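Local coordinates for putative periplasmic or exported protein (Salmonella enterica subsp. enterica serovar Typhimurium, PDB 4GQZ) that probably binds copper in the bacterial periplasm and contributes to copper resistance, at residues L124-G130 / H143-D149. Numbering follows the deposited sequence.
Sequences LPRNMEG and HAIATSD
Thr147 packs against residues 125-128 and bonds four of their backbone groups, two through its hydroxyl and two through its own N and O. Its hydroxyl donates to Pro125 O, with OG1 2.7 Å away in the carbonyl plane on a lone pair, and accepts a nearly straight bond from Met128 N (N-H...OG1 angle 166°). With chi1 at 55°, OG1 is tucked between the threonine's own N and carbonyl carbon, while CG2 turns to Leu124, 4.0 Å from its CB. The backbone adds to this grip: Asn127 N reaches Thr147 O at 2.8 Å from above the carbonyl plane, and Thr147 N donates to Met128 O. From here strand 129-136 pairs antiparallel with strand 139-146 in a beta hairpin, where Gly130 and Ile145 form a hydrogen-bonded pair: Gly130 N donates to Ile145 O and Ile145 N to Gly130 O, both at 2.9 Å. Against Leu66 and Val99, CD1 of Leu124 and CD1 of Ile145 meet tip to tip at 3.8 Å. At the other end, one water accepts from Arg126 NH1 and donates to Thr147 O and Asp149 OD1; the guanidinium also binds Ser44 O and Gly61 O. A second water links Asn127 OD1 to Asp149 N.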
# COMPACT_ATOMS: atom_id res chain seq x y z
N LEU B 124 -6.60 0.98 -8.82
CA LEU B 124 -6.16 1.08 -10.21
C LEU B 124 -4.64 1.28 -10.28
O LEU B 124 -4.04 1.87 -9.38
CB LEU B 124 -6.89 2.25 -10.88
CG LEU B 124 -8.41 2.18 -10.99
CD1 LEU B 124 -8.96 3.45 -11.59
CD2 LEU B 124 -8.83 1.00 -11.86
N PRO B 125 -4.02 0.80 -11.37
CA PRO B 125 -2.59 1.08 -11.59
C PRO B 125 -2.37 2.59 -11.62
O PRO B 125 -3.25 3.31 -12.09
CB PRO B 125 -2.31 0.50 -12.98
CG PRO B 125 -3.47 -0.41 -13.29
CD PRO B 125 -4.64 0.10 -12.51
N ARG B 126 -1.23 3.05 -11.11
CA ARG B 126 -0.93 4.48 -11.10
C ARG B 126 -0.44 4.96 -12.47
O ARG B 126 0.04 4.17 -13.27
CB ARG B 126 0.12 4.78 -10.03
CG ARG B 126 -0.40 4.60 -8.62
CD ARG B 126 0.65 4.92 -7.56
NE ARG B 126 0.07 4.85 -6.21
CZ ARG B 126 -0.70 5.79 -5.68
NH1 ARG B 126 -1.02 6.89 -6.36
NH2 ARG B 126 -1.16 5.64 -4.44
N ASN B 127 -0.59 6.25 -12.72
CA ASN B 127 -0.11 6.87 -13.96
C ASN B 127 -0.70 6.29 -15.23
O ASN B 127 -0.03 6.21 -16.25
CB ASN B 127 1.42 6.85 -14.01
CG ASN B 127 2.04 7.66 -12.89
OD1 ASN B 127 1.70 8.82 -12.71
ND2 ASN B 127 2.93 7.04 -12.13
N MSE B 128 -1.97 5.88 -15.17
CA MSE B 128 -2.67 5.52 -16.39
C MSE B 128 -3.69 6.60 -16.72
O MSE B 128 -4.00 7.45 -15.89
CB MSE B 128 -3.37 4.15 -16.26
CG MSE B 128 -4.38 4.07 -15.13
SE MSE B 128 -5.95 2.91 -15.49
CE MSE B 128 -6.89 4.08 -16.72
N GLU B 129 -4.16 6.58 -17.97
CA GLU B 129 -5.27 7.41 -18.41
C GLU B 129 -6.26 6.44 -19.04
O GLU B 129 -5.86 5.42 -19.62
CB GLU B 129 -4.80 8.40 -19.48
CG GLU B 129 -3.54 9.17 -19.12
CD GLU B 129 -3.14 10.16 -20.20
OE1 GLU B 129 -2.92 11.35 -19.85
OE2 GLU B 129 -3.03 9.76 -21.37
N GLY B 130 -7.55 6.72 -18.92
CA GLY B 130 -8.51 5.82 -19.53
C GLY B 130 -9.94 6.27 -19.37
O GLY B 130 -10.23 7.47 -19.30
N HIS B 143 -16.84 8.39 -18.19
CA HIS B 143 -16.03 9.57 -17.93
C HIS B 143 -14.57 9.23 -18.06
O HIS B 143 -14.15 8.13 -17.73
CB HIS B 143 -16.32 10.07 -16.52
CG HIS B 143 -16.02 11.52 -16.32
ND1 HIS B 143 -14.74 12.01 -16.18
CD2 HIS B 143 -16.85 12.59 -16.21
CE1 HIS B 143 -14.79 13.32 -16.00
NE2 HIS B 143 -16.05 13.70 -16.01
N ALA B 144 -13.79 10.19 -18.55
CA ALA B 144 -12.37 10.02 -18.65
C ALA B 144 -11.83 9.98 -17.23
O ALA B 144 -12.33 10.68 -16.35
CB ALA B 144 -11.77 11.19 -19.42
N ILE B 145 -10.83 9.14 -16.99
CA ILE B 145 -10.20 9.12 -15.69
C ILE B 145 -8.69 9.10 -15.87
O ILE B 145 -8.17 8.78 -16.95
CB ILE B 145 -10.63 7.90 -14.85
CG1 ILE B 145 -10.20 6.60 -15.52
CG2 ILE B 145 -12.13 7.94 -14.56
CD1 ILE B 145 -10.23 5.39 -14.59
N ALA B 146 -7.97 9.45 -14.81
CA ALA B 146 -6.52 9.32 -14.82
C ALA B 146 -6.06 9.05 -13.40
O ALA B 146 -6.77 9.36 -12.45
CB ALA B 146 -5.87 10.58 -15.37
N THR B 147 -4.88 8.44 -13.25
CA THR B 147 -4.41 8.04 -11.92
C THR B 147 -3.00 8.56 -11.64
O THR B 147 -2.16 7.86 -11.04
CB THR B 147 -4.47 6.52 -11.75
OG1 THR B 147 -3.72 5.91 -12.80
CG2 THR B 147 -5.91 6.01 -11.81
N SER B 148 -2.73 9.78 -12.08
CA SER B 148 -1.46 10.42 -11.78
C SER B 148 -1.53 11.03 -10.38
O SER B 148 -2.58 11.01 -9.74
CB SER B 148 -1.16 11.49 -12.82
OG SER B 148 -1.85 12.68 -12.51
N ASP B 149 -0.41 11.56 -9.89
CA ASP B 149 -0.41 12.11 -8.53
C ASP B 149 -1.30 13.33 -8.33
O ASP B 149 -1.67 13.63 -7.20
CB ASP B 149 1.01 12.40 -8.05
CG ASP B 149 1.80 11.15 -7.80
OD1 ASP B 149 1.18 10.09 -7.62
OD2 ASP B 149 3.05 11.23 -7.78
O HOH W 1 -0.40 8.12 -8.79
O HOH W 2 1.83 10.99 -10.98